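Hypothetical protein BVU_2266 (PDB 3TZG) is of unknown function but folds as a porin-like beta barrel, which suggests kinship with membrane beta-barrel proteins. Local coordinates at residues A[150-155]-A[207-212]; A[122-127]-A[139-144]; A[162-167]-A[197-202]. All coordinates share one frame; numbering follows the deposited sequence.

Contact 1. Residues A[150-155]-A[207-212]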
ATOM      1  N   VAL A 150       9.135  17.207  12.724  1.00 62.93           N
ATOM      2  CA  VAL A 150       9.487  16.202  11.727  1.00 58.32           C
ATOM      3  C   VAL A 150       9.845  14.880  12.364  1.00 60.48           C
ATOM      4  O   VAL A 150      10.607  14.817  13.327  1.00 63.03           O
ATOM      5  CB  VAL A 150      10.673  16.741  10.884  1.00 60.83           C
ATOM      6  CG1 VAL A 150      11.215  15.697   9.924  1.00 58.36           C
ATOM      7  CG2 VAL A 150      10.279  18.000  10.123  1.00 61.40           C
ATOM      8  N   SER A 151       9.297  13.818  11.804  1.00 53.66           N
ATOM      9  CA  SER A 151       9.623  12.437  12.129  1.00 51.35           C
ATOM     10  C   SER A 151       9.966  11.725  10.839  1.00 52.52           C
ATOM     11  O   SER A 151       9.571  12.192   9.760  1.00 50.52           O
ATOM     12  CB  SER A 151       8.489  11.752  12.867  1.00 52.80           C
ATOM     13  OG  SER A 151       7.312  11.743  12.087  1.00 62.94           O
ATOM     14  N   SER A 152      10.755  10.653  10.925  1.00 48.44           N
ATOM     15  CA  SER A 152      11.137   9.898   9.735  1.00 46.70           C
ATOM     16  C   SER A 152      11.279   8.408  10.028  1.00 51.61           C
ATOM     17  O   SER A 152      11.385   7.986  11.199  1.00 51.73           O
ATOM     18  CB  SER A 152      12.442  10.420   9.161  1.00 48.10           C
ATOM     19  OG  SER A 152      13.498  10.224  10.089  1.00 56.98           O
ATOM     20  N   CYS A 153      11.322   7.626   8.935  1.00 46.06           N
ATOM     21  CA  CYS A 153      11.501   6.198   8.993  1.00 45.48           C
ATOM     22  C   CYS A 153      12.291   5.714   7.809  1.00 46.40           C
ATOM     23  O   CYS A 153      12.052   6.140   6.676  1.00 46.95           O
ATOM     24  CB  CYS A 153      10.148   5.499   9.057  1.00 46.24           C
ATOM     25  SG  CYS A 153      10.249   3.736   9.436  1.00 50.10           S
ATOM     26  N   HIS A 154      13.196   4.788   8.060  1.00 40.50           N
ATOM     27  CA  HIS A 154      13.918   4.102   7.018  1.00 40.19           C
ATOM     28  C   HIS A 154      13.575   2.641   7.143  1.00 42.87           C
ATOM     29  O   HIS A 154      13.785   2.076   8.222  1.00 43.69           O
ATOM     30  CB  HIS A 154      15.407   4.365   7.136  1.00 42.73           C
ATOM     31  CG  HIS A 154      16.190   4.188   5.873  1.00 46.50           C
ATOM     32  ND1 HIS A 154      17.260   5.012   5.578  1.00 48.85           N
ATOM     33  CD2 HIS A 154      16.028   3.302   4.862  1.00 49.18           C
ATOM     34  CE1 HIS A 154      17.749   4.576   4.432  1.00 49.36           C
ATOM     35  NE2 HIS A 154      17.039   3.549   3.953  1.00 49.46           N
ATOM     36  N   THR A 155      12.982   2.043   6.086  1.00 37.98           N
ATOM     37  CA  THR A 155      12.569   0.625   6.068  1.00 37.28           C
ATOM     38  C   THR A 155      13.484  -0.186   5.096  1.00 42.24           C
ATOM     39  O   THR A 155      13.744   0.248   3.977  1.00 42.98           O
ATOM     40  CB  THR A 155      11.100   0.521   5.694  1.00 37.73           C
ATOM     41  OG1 THR A 155      10.318   1.342   6.558  1.00 41.79           O
ATOM     42  CG2 THR A 155      10.594  -0.863   5.771  1.00 34.07           C
ATOM     43  N   CYS A 207      13.941   1.630  11.071  1.00 47.93           N
ATOM     44  CA  CYS A 207      14.789   2.480  11.882  1.00 50.20           C
ATOM     45  C   CYS A 207      14.146   3.864  11.949  1.00 55.41           C
ATOM     46  O   CYS A 207      14.186   4.615  10.983  1.00 54.21           O
ATOM     47  CB  CYS A 207      16.218   2.515  11.337  1.00 51.43           C
ATOM     48  SG  CYS A 207      17.344   3.606  12.248  1.00 57.38           S
HETATM   49  N   MSE A 208      13.498   4.168  13.069  1.00 55.64           N
HETATM   50  CA  MSE A 208      12.809   5.438  13.253  1.00 57.34           C
HETATM   51  C   MSE A 208      13.683   6.520  13.807  1.00 59.06           C
HETATM   52  O   MSE A 208      14.459   6.296  14.754  1.00 61.14           O
HETATM   53  CB  MSE A 208      11.619   5.309  14.191  1.00 62.05           C
HETATM   54  CG  MSE A 208      10.322   5.047  13.486  1.00 71.74           C
HETATM   55 SE   MSE A 208      10.050   3.140  13.334  0.75 83.75          SE
HETATM   56  CE  MSE A 208       9.697   2.596  15.218  1.00 82.04           C
ATOM     57  N   ASN A 209      13.496   7.724  13.246  1.00 50.54           N
ATOM     58  CA  ASN A 209      14.116   8.967  13.660  1.00 51.04           C
ATOM     59  C   ASN A 209      15.617   8.782  13.966  1.00 55.80           C
ATOM     60  O   ASN A 209      16.128   9.165  15.042  1.00 57.21           O
ATOM     61  CB  ASN A 209      13.372   9.523  14.872  1.00 50.86           C
ATOM     62  CG  ASN A 209      11.952   9.807  14.537  1.00 57.56           C
ATOM     63  OD1 ASN A 209      11.661  10.626  13.654  1.00 51.98           O
ATOM     64  ND2 ASN A 209      11.049   9.048  15.155  1.00 39.73           N
ATOM     65  N   HIS A 210      16.306   8.201  12.972  1.00 49.96           N
ATOM     66  CA  HIS A 210      17.730   7.942  12.897  1.00 51.03           C
ATOM     67  C   HIS A 210      18.227   7.150  14.115  1.00 54.91           C
ATOM     68  O   HIS A 210      19.316   7.435  14.637  1.00 56.63           O
ATOM     69  CB  HIS A 210      18.517   9.253  12.750  1.00 53.80           C
ATOM     70  CG  HIS A 210      17.870  10.209  11.801  1.00 57.63           C
ATOM     71  ND1 HIS A 210      17.976  10.046  10.434  1.00 58.91           N
ATOM     72  CD2 HIS A 210      17.096  11.296  12.064  1.00 61.14           C
ATOM     73  CE1 HIS A 210      17.269  11.034   9.906  1.00 59.23           C
ATOM     74  NE2 HIS A 210      16.723  11.817  10.852  1.00 60.44           N
ATOM     75  N   GLY A 211      17.451   6.146  14.525  1.00 47.47           N
ATOM     76  CA  GLY A 211      17.850   5.260  15.609  1.00 46.89           C
ATOM     77  C   GLY A 211      17.203   5.433  16.959  1.00 50.10           C
ATOM     78  O   GLY A 211      17.509   4.641  17.854  1.00 51.88           O
ATOM     79  N   LEU A 212      16.286   6.415  17.125  1.00 44.47           N
ATOM     80  CA  LEU A 212      15.611   6.644  18.418  1.00 45.33           C
ATOM     81  C   LEU A 212      14.753   5.452  18.774  1.00 48.85           C
ATOM     82  O   LEU A 212      14.576   5.158  19.955  1.00 52.32           O
ATOM     83  CB  LEU A 212      14.772   7.933  18.456  1.00 45.45           C
ATOM     84  CG  LEU A 212      15.563   9.248  18.416  1.00 50.16           C
ATOM     85  CD1 LEU A 212      14.643  10.439  18.404  1.00 50.10           C
ATOM     86  CD2 LEU A 212      16.573   9.346  19.573  1.00 52.47           C
TER
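The side chain of Asn209 folds back against the 150-155 strand and continues the antiparallel pairing through its own amide. Asn209 CG stands anti to the carbonyl carbon (chi1 -61°), which brings Asn209 OD1 to 2.9 Å from Ser152 N, with the donor well above the plane of the amide carbonyl. The backbone N of Asn209 returns a straighter bond to Ser152 O at 3.0 Å. Ser152 is thus gripped at both N and O by one residue, a side-chain carbonyl standing in for a backbone one. His210 turns the face of its imidazole to Ser152: Ser152 OG, set between the backbone N and the carbonyl carbon, lies over that face 3.7 Å from His210 NE2. On the 150-155 strand the next residue, Cys153, forms a non-hydrogen-bonded pair with selenomethionine Met208, and Cys153 SG meets Met208 SE at 3.9 Å before the bent selenomethionine chain leads off. Cys207 and His154 follow as a hydrogen-bonded pair on the other face, with His154 N to Cys207 O at 3.1 Å and Cys207 N to His154 O at 2.9 Å. The His154 ring swings away from Cys207, bonds Glu138 through NE2 and stacks on Tyr156. Asn209 and His210 both have left-handed backbone angles in the short connection from strand 199-208 to strand 213-224, a tight reversal linking neighbouring strands of an antiparallel beta barrel.

Contact 2. Residues A[122-127]-A[139-144]; sequences KKVQGK and VMTVFT
Met140 O is held twice from the 122-127 strand: by a hydrogen bond from Lys127 N at 2.7 Å, lying in the carbonyl plane, and by a CA-H...O contact from Gly126 CA at 3.2 Å. The same double grip recurs along this beta hairpin of strands 120-130 and 136-145, part of the barrel wall. Three hydrogen-bonded pairs, Lys123 with Thr144, Gln125 with Val142 and Lys127 with Met140, give six N-H...O bonds, and the short axes run 167° apart, close to exactly antiparallel. The alternation sorts the side chains. Lys123, Gln125, Lys127, selenomethionine Met140, Val142 and Thr144 occupy one face, where the two lysines extend their chains away from the partner strand. Val124, Thr141 and Phe143 stand on the other, and there Val124 and Thr141 also touch the loop residues Asp179 and Asp177, consistent with that face looking into the barrel. Val124 and Phe143 lie side by side and point the same way. With CG1 anti to the backbone N (chi1 -172°), Val124 places this methyl 3.7 Å from Phe143 CE2 while CG2 sits near CD2. The Val124 and Thr141 side chains cross obliquely, Val124 CG1 lying 3.6 Å from Thr141 CG2, so one methyl bridges two residues of the facing strand. Gly126, paired with Thr141, adds no side chain to this row. Beyond Phe143, Lys122 runs alongside the ring, its chain extended until the final torsion bends (chi4 62°). That bend carries Lys122 NZ to 3.4 Å from Phe143 CD2, approaching the ring obliquely, while the ammonium charge is taken up by a salt bridge to Glu145 OE2.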
ATOM      1  N   LYS A 122      -0.705  18.038   7.294  1.00 60.70           N
ATOM      2  CA  LYS A 122       0.390  17.068   7.204  1.00 58.63           C
ATOM      3  C   LYS A 122       1.032  16.995   5.811  1.00 63.48           C
ATOM      4  O   LYS A 122       0.347  17.098   4.786  1.00 63.82           O
ATOM      5  CB  LYS A 122      -0.201  15.685   7.532  1.00 58.50           C
ATOM      6  CG  LYS A 122       0.756  14.637   8.017  1.00 60.78           C
ATOM      7  CD  LYS A 122      -0.031  13.345   8.296  1.00 64.94           C
ATOM      8  CE  LYS A 122       0.823  12.102   8.478  1.00 69.82           C
ATOM      9  NZ  LYS A 122       1.749  12.204   9.640  1.00 80.73           N
ATOM     10  N   LYS A 123       2.354  16.769   5.791  1.00 59.07           N
ATOM     11  CA  LYS A 123       3.149  16.523   4.587  1.00 56.45           C
ATOM     12  C   LYS A 123       3.855  15.183   4.748  1.00 55.43           C
ATOM     13  O   LYS A 123       4.452  14.928   5.792  1.00 56.94           O
ATOM     14  CB  LYS A 123       4.149  17.665   4.329  1.00 59.38           C
ATOM     15  CG  LYS A 123       4.693  17.696   2.913  1.00 62.48           C
ATOM     16  CD  LYS A 123       5.728  18.773   2.738  1.00 66.04           C
ATOM     17  CE  LYS A 123       6.187  18.831   1.293  1.00 87.14           C
ATOM     18  NZ  LYS A 123       7.315  19.795   1.069  1.00105.73           N
ATOM     19  N   VAL A 124       3.732  14.302   3.756  1.00 47.54           N
ATOM     20  CA  VAL A 124       4.405  12.991   3.759  1.00 44.75           C
ATOM     21  C   VAL A 124       5.235  12.883   2.480  1.00 48.72           C
ATOM     22  O   VAL A 124       4.728  13.182   1.390  1.00 49.74           O
ATOM     23  CB  VAL A 124       3.446  11.799   3.915  1.00 46.81           C
ATOM     24  CG1 VAL A 124       4.230  10.513   4.116  1.00 44.92           C
ATOM     25  CG2 VAL A 124       2.462  12.017   5.074  1.00 47.44           C
ATOM     26  N   GLN A 125       6.529  12.533   2.618  1.00 43.39           N
ATOM     27  CA  GLN A 125       7.459  12.413   1.493  1.00 41.50           C
ATOM     28  C   GLN A 125       8.111  11.042   1.523  1.00 44.44           C
ATOM     29  O   GLN A 125       8.835  10.726   2.452  1.00 44.21           O
ATOM     30  CB  GLN A 125       8.510  13.529   1.535  1.00 42.65           C
ATOM     31  CG  GLN A 125       7.925  14.927   1.500  1.00 53.25           C
ATOM     32  CD  GLN A 125       8.999  15.950   1.666  1.00 72.44           C
ATOM     33  OE1 GLN A 125       9.462  16.535   0.690  1.00 72.81           O
ATOM     34  NE2 GLN A 125       9.435  16.177   2.903  1.00 64.66           N
ATOM     35  N   GLY A 126       7.837  10.230   0.519  1.00 41.17           N
ATOM     36  CA  GLY A 126       8.354   8.875   0.479  1.00 40.37           C
ATOM     37  C   GLY A 126       9.216   8.621  -0.718  1.00 44.99           C
ATOM     38  O   GLY A 126       8.867   9.044  -1.821  1.00 46.37           O
ATOM     39  N   LYS A 127      10.331   7.891  -0.498  1.00 39.86           N
ATOM     40  CA  LYS A 127      11.300   7.478  -1.505  1.00 40.04           C
ATOM     41  C   LYS A 127      11.355   5.965  -1.544  1.00 47.33           C
ATOM     42  O   LYS A 127      11.657   5.366  -0.524  1.00 50.05           O
ATOM     43  CB  LYS A 127      12.678   8.075  -1.183  1.00 42.52           C
ATOM     44  CG  LYS A 127      13.663   8.010  -2.329  1.00 58.87           C
ATOM     45  CD  LYS A 127      15.043   8.501  -1.901  1.00 69.66           C
ATOM     46  CE  LYS A 127      16.029   8.372  -3.036  1.00 80.18           C
ATOM     47  NZ  LYS A 127      17.414   8.680  -2.596  1.00 90.15           N
ATOM     48  N   VAL A 139      12.712   1.940   1.761  1.00 33.03           N
ATOM     49  CA  VAL A 139      11.681   2.977   1.741  1.00 33.96           C
ATOM     50  C   VAL A 139      12.050   4.024   2.781  1.00 45.38           C
ATOM     51  O   VAL A 139      12.274   3.690   3.940  1.00 46.41           O
ATOM     52  CB  VAL A 139      10.234   2.464   1.957  1.00 35.64           C
ATOM     53  CG1 VAL A 139       9.218   3.609   1.783  1.00 34.48           C
ATOM     54  CG2 VAL A 139       9.906   1.272   1.051  1.00 34.11           C
HETATM   55  N   MSE A 140      12.142   5.271   2.364  1.00 47.61           N
HETATM   56  CA  MSE A 140      12.439   6.399   3.243  1.00 50.62           C
HETATM   57  C   MSE A 140      11.251   7.327   3.257  1.00 51.57           C
HETATM   58  O   MSE A 140      10.762   7.716   2.186  1.00 49.70           O
HETATM   59  CB  MSE A 140      13.705   7.129   2.814  1.00 55.87           C
HETATM   60  CG  MSE A 140      14.946   6.326   3.062  1.00 67.63           C
HETATM   61 SE   MSE A 140      15.938   5.976   1.435  0.75 81.41          SE
HETATM   62  CE  MSE A 140      14.720   4.877   0.444  1.00 76.86           C
ATOM     63  N   THR A 141      10.733   7.620   4.468  1.00 46.17           N
ATOM     64  CA  THR A 141       9.561   8.464   4.635  1.00 43.72           C
ATOM     65  C   THR A 141       9.843   9.539   5.633  1.00 46.80           C
ATOM     66  O   THR A 141      10.394   9.264   6.697  1.00 48.18           O
ATOM     67  CB  THR A 141       8.332   7.670   5.054  1.00 47.08           C
ATOM     68  OG1 THR A 141       8.268   6.413   4.380  1.00 41.12           O
ATOM     69  CG2 THR A 141       7.067   8.425   4.796  1.00 47.89           C
ATOM     70  N   VAL A 142       9.456  10.774   5.287  1.00 41.38           N
ATOM     71  CA  VAL A 142       9.569  11.952   6.126  1.00 40.39           C
ATOM     72  C   VAL A 142       8.182  12.500   6.325  1.00 46.56           C
ATOM     73  O   VAL A 142       7.489  12.780   5.345  1.00 44.96           O
ATOM     74  CB  VAL A 142      10.541  13.014   5.562  1.00 42.94           C
ATOM     75  CG1 VAL A 142      10.603  14.246   6.469  1.00 42.33           C
ATOM     76  CG2 VAL A 142      11.930  12.424   5.356  1.00 42.67           C
ATOM     77  N   PHE A 143       7.783  12.662   7.602  1.00 47.42           N
ATOM     78  CA  PHE A 143       6.484  13.203   8.014  1.00 48.78           C
ATOM     79  C   PHE A 143       6.656  14.572   8.615  1.00 55.74           C
ATOM     80  O   PHE A 143       7.355  14.711   9.621  1.00 56.99           O
ATOM     81  CB  PHE A 143       5.799  12.271   9.026  1.00 51.61           C
ATOM     82  CG  PHE A 143       5.512  10.871   8.535  1.00 53.15           C
ATOM     83  CD1 PHE A 143       6.482   9.877   8.617  1.00 56.43           C
ATOM     84  CD2 PHE A 143       4.262  10.544   8.006  1.00 56.54           C
ATOM     85  CE1 PHE A 143       6.212   8.582   8.161  1.00 57.30           C
ATOM     86  CE2 PHE A 143       3.989   9.252   7.552  1.00 59.10           C
ATOM     87  CZ  PHE A 143       4.962   8.276   7.637  1.00 57.03           C
ATOM     88  N   THR A 144       6.053  15.595   7.988  1.00 54.87           N
ATOM     89  CA  THR A 144       6.078  16.952   8.528  1.00 57.71           C
ATOM     90  C   THR A 144       4.671  17.263   9.035  1.00 65.32           C
ATOM     91  O   THR A 144       3.693  17.126   8.290  1.00 65.41           O
ATOM     92  CB  THR A 144       6.600  17.980   7.533  1.00 67.16           C
ATOM     93  OG1 THR A 144       7.909  17.600   7.129  1.00 63.51           O
ATOM     94  CG2 THR A 144       6.668  19.369   8.137  1.00 70.79           C
TER

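Contact 3. Residues A[162-167]-A[197-202]; sequences NINYQA and RTALPN
Segments 162-167 and 197-202 run roughly antiparallel, their end-to-end directions 145° apart, and pair through a short, weakly bonded piece of strand. Leu200 N bonds Ile163 O at 3.1 Å from above the carbonyl plane, and Tyr165 N bonds Thr198 O at 3.0 Å within it. Past these bonds the pairing is continued by other groups. Arg197, its chain bent at chi3, lays NH1 on a lone pair of Ala167 O at 2.9 Å, with the oxygen close to the guanidinium plane. At the far end a water accepts from Ile163 N and donates to Leu200 O and, at 2.7 Å, to Asn202 OD1, so three polar atoms are tied through one molecule. Tyr165 dominates the side-chain packing. Its chi1 of 76° sets the ring between its own backbone N and carbonyl carbon and swings it across the opposite segment, where the Leu200 side chain crosses that of Tyr165 at about a right angle, Leu200 CG 3.5 Å from Tyr165 CD1. Ala199 O lies at the ring edge, and the hydroxyl accepts a hydrogen bond from Leu171 N. Ile163 crosses Leu200 almost perpendicularly, Ile163 CG2 to Leu200 CB 4.0 Å, while Ile163 CD1 reaches Asn202 CB. Asn202 ND2 in turn bonds Asn158 OD1, at the end of strand 150-158. This irregular antiparallel pairing ties the 162-167 segment to the start of barrel strand 199-208, across an excursion containing helix 181-188. Pro228 of strand 227-235 packs on Tyr165 and Leu200, and Tyr221 of strand 213-224 packs on Ile163 and Leu200 and bonds Pro201 O.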
ATOM      1  N   ASN A 162      14.271 -15.957  -1.157  1.00 54.22           N
ATOM      2  CA  ASN A 162      13.816 -15.953  -2.555  1.00 55.80           C
ATOM      3  C   ASN A 162      12.405 -16.542  -2.688  1.00 58.49           C
ATOM      4  O   ASN A 162      12.178 -17.533  -3.388  1.00 58.61           O
ATOM      5  CB  ASN A 162      14.793 -16.689  -3.491  1.00 65.41           C
ATOM      6  CG  ASN A 162      15.926 -15.819  -3.981  1.00114.06           C
ATOM      7  OD1 ASN A 162      16.750 -15.302  -3.206  1.00110.41           O
ATOM      8  ND2 ASN A 162      15.988 -15.644  -5.293  1.00114.30           N
ATOM      9  N   ILE A 163      11.460 -15.877  -2.015  1.00 54.30           N
ATOM     10  CA  ILE A 163      10.033 -16.177  -2.032  1.00 52.61           C
ATOM     11  C   ILE A 163       9.449 -15.460  -3.239  1.00 58.01           C
ATOM     12  O   ILE A 163       9.581 -14.243  -3.386  1.00 58.29           O
ATOM     13  CB  ILE A 163       9.366 -15.791  -0.690  1.00 53.96           C
ATOM     14  CG1 ILE A 163       9.973 -16.661   0.442  1.00 55.16           C
ATOM     15  CG2 ILE A 163       7.832 -15.984  -0.771  1.00 52.97           C
ATOM     16  CD1 ILE A 163       9.838 -16.145   1.793  1.00 69.97           C
ATOM     17  N   ASN A 164       8.878 -16.240  -4.139  1.00 56.80           N
ATOM     18  CA  ASN A 164       8.287 -15.742  -5.374  1.00 57.16           C
ATOM     19  C   ASN A 164       6.891 -16.276  -5.507  1.00 59.92           C
ATOM     20  O   ASN A 164       6.588 -17.385  -5.057  1.00 60.31           O
ATOM     21  CB  ASN A 164       9.137 -16.120  -6.599  1.00 60.48           C
ATOM     22  CG  ASN A 164      10.502 -15.479  -6.562  1.00 86.20           C
ATOM     23  OD1 ASN A 164      10.672 -14.276  -6.837  1.00 72.59           O
ATOM     24  ND2 ASN A 164      11.502 -16.263  -6.167  1.00 80.66           N
ATOM     25  N   TYR A 165       6.037 -15.466  -6.100  1.00 55.02           N
ATOM     26  CA  TYR A 165       4.655 -15.818  -6.297  1.00 55.31           C
ATOM     27  C   TYR A 165       4.216 -15.401  -7.682  1.00 63.08           C
ATOM     28  O   TYR A 165       4.906 -14.626  -8.361  1.00 61.07           O
ATOM     29  CB  TYR A 165       3.784 -15.148  -5.214  1.00 54.16           C
ATOM     30  CG  TYR A 165       3.544 -13.663  -5.433  1.00 53.24           C
ATOM     31  CD1 TYR A 165       4.495 -12.720  -5.059  1.00 52.55           C
ATOM     32  CD2 TYR A 165       2.360 -13.204  -6.000  1.00 54.80           C
ATOM     33  CE1 TYR A 165       4.298 -11.363  -5.285  1.00 50.32           C
ATOM     34  CE2 TYR A 165       2.151 -11.844  -6.230  1.00 55.29           C
ATOM     35  CZ  TYR A 165       3.121 -10.925  -5.858  1.00 59.28           C
ATOM     36  OH  TYR A 165       2.932  -9.579  -6.049  1.00 62.78           O
ATOM     37  N   GLN A 166       3.034 -15.878  -8.067  1.00 64.39           N
ATOM     38  CA  GLN A 166       2.377 -15.511  -9.308  1.00 66.79           C
ATOM     39  C   GLN A 166       0.918 -15.253  -8.983  1.00 72.44           C
ATOM     40  O   GLN A 166       0.239 -16.152  -8.493  1.00 75.05           O
ATOM     41  CB  GLN A 166       2.557 -16.588 -10.371  1.00 71.10           C
ATOM     42  CG  GLN A 166       2.584 -16.055 -11.813  1.00101.73           C
ATOM     43  CD  GLN A 166       3.925 -15.479 -12.222  1.00130.01           C
ATOM     44  OE1 GLN A 166       4.050 -14.282 -12.507  1.00129.43           O
ATOM     45  NE2 GLN A 166       4.957 -16.321 -12.284  1.00120.99           N
ATOM     46  N   ALA A 167       0.482 -13.986  -9.112  1.00 65.64           N
ATOM     47  CA  ALA A 167      -0.886 -13.541  -8.865  1.00 62.28           C
ATOM     48  C   ALA A 167      -1.175 -12.320  -9.718  1.00 60.09           C
ATOM     49  O   ALA A 167      -0.241 -11.688 -10.227  1.00 59.66           O
ATOM     50  CB  ALA A 167      -1.091 -13.246  -7.390  1.00 61.57           C
ATOM     51  N   ARG A 197       6.858  -7.557  -9.991  1.00 54.30           N
ATOM     52  CA  ARG A 197       5.589  -7.772  -9.300  1.00 54.44           C
ATOM     53  C   ARG A 197       5.494  -9.286  -8.851  1.00 59.55           C
ATOM     54  O   ARG A 197       4.403  -9.835  -8.670  1.00 62.72           O
ATOM     55  CB  ARG A 197       4.487  -7.362 -10.312  1.00 59.36           C
ATOM     56  CG  ARG A 197       3.111  -7.080  -9.740  1.00 76.26           C
ATOM     57  CD  ARG A 197       2.122  -6.541 -10.783  1.00 83.55           C
ATOM     58  NE  ARG A 197       1.930  -7.410 -11.952  1.00 77.95           N
ATOM     59  CZ  ARG A 197       1.215  -8.536 -11.955  1.00 90.83           C
ATOM     60  NH1 ARG A 197       0.666  -8.990 -10.827  1.00 90.07           N
ATOM     61  NH2 ARG A 197       1.074  -9.240 -13.075  1.00 56.53           N
ATOM     62  N   THR A 198       6.661  -9.901  -8.576  1.00 52.76           N
ATOM     63  CA  THR A 198       6.868 -11.310  -8.298  1.00 52.02           C
ATOM     64  C   THR A 198       7.504 -11.615  -6.925  1.00 53.68           C
ATOM     65  O   THR A 198       7.212 -12.666  -6.364  1.00 53.42           O
ATOM     66  CB  THR A 198       7.795 -11.794  -9.431  1.00 59.89           C
ATOM     67  OG1 THR A 198       6.944 -12.270 -10.455  1.00 67.08           O
ATOM     68  CG2 THR A 198       8.789 -12.878  -9.035  1.00 52.41           C
ATOM     69  N   ALA A 199       8.435 -10.791  -6.445  1.00 49.17           N
ATOM     70  CA  ALA A 199       9.164 -11.076  -5.198  1.00 47.57           C
ATOM     71  C   ALA A 199       8.384 -10.679  -3.947  1.00 48.20           C
ATOM     72  O   ALA A 199       7.639  -9.708  -3.993  1.00 48.28           O
ATOM     73  CB  ALA A 199      10.491 -10.330  -5.206  1.00 48.48           C
ATOM     74  N   LEU A 200       8.602 -11.399  -2.822  1.00 41.74           N
ATOM     75  CA  LEU A 200       8.025 -11.097  -1.505  1.00 39.40           C
ATOM     76  C   LEU A 200       9.131 -11.030  -0.446  1.00 44.56           C
ATOM     77  O   LEU A 200       9.954 -11.951  -0.404  1.00 48.04           O
ATOM     78  CB  LEU A 200       6.957 -12.107  -1.079  1.00 39.05           C
ATOM     79  CG  LEU A 200       5.615 -12.038  -1.807  1.00 41.27           C
ATOM     80  CD1 LEU A 200       4.730 -13.251  -1.472  1.00 39.16           C
ATOM     81  CD2 LEU A 200       4.937 -10.710  -1.561  1.00 38.48           C
ATOM     82  N   PRO A 201       9.198  -9.970   0.405  1.00 36.73           N
ATOM     83  CA  PRO A 201      10.266  -9.925   1.405  1.00 36.12           C
ATOM     84  C   PRO A 201      10.048 -10.944   2.522  1.00 42.68           C
ATOM     85  O   PRO A 201       8.918 -11.124   2.983  1.00 43.46           O
ATOM     86  CB  PRO A 201      10.187  -8.486   1.929  1.00 36.35           C
ATOM     87  CG  PRO A 201       8.749  -8.123   1.787  1.00 38.93           C
ATOM     88  CD  PRO A 201       8.305  -8.793   0.523  1.00 35.44           C
ATOM     89  N   ASN A 202      11.113 -11.630   2.945  1.00 40.77           N
ATOM     90  CA  ASN A 202      11.016 -12.594   4.046  1.00 40.44           C
ATOM     91  C   ASN A 202      11.187 -11.894   5.396  1.00 42.63           C
ATOM     92  O   ASN A 202      10.605 -12.332   6.383  1.00 42.18           O
ATOM     93  CB  ASN A 202      12.016 -13.723   3.896  1.00 42.20           C
ATOM     94  CG  ASN A 202      13.416 -13.330   3.570  1.00 59.59           C
ATOM     95  OD1 ASN A 202      13.791 -13.183   2.410  1.00 58.69           O
ATOM     96  ND2 ASN A 202      14.245 -13.314   4.568  1.00 55.07           N
TER
HETATM   97  O   HOH W   1      12.209 -13.675   0.218  1.00 59.14           O

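In the fold
Contacts 1 and 2 are neighbours in the barrel wall, their centres about 11 Å apart. Strand 136-145 of contact 2 pairs directly with strand 150-158 of contact 1, as in the probable hydrogen bonds Thr155 N to Val139 O and Phe143 N to Ser151 O. Contact 3 lies about 27 Å from contact 1 and 26 Å from contact 2, centre to centre, and touches neither. It nevertheless shares strand 199-208 with contact 1, each using one end. Along the chain contact 2 closes first, and contact 3 is then nested inside the loop that contact 1 closes. Local hairpin pairing thus gives way to a long excursion, containing helix 181-188, before the barrel wall resumes.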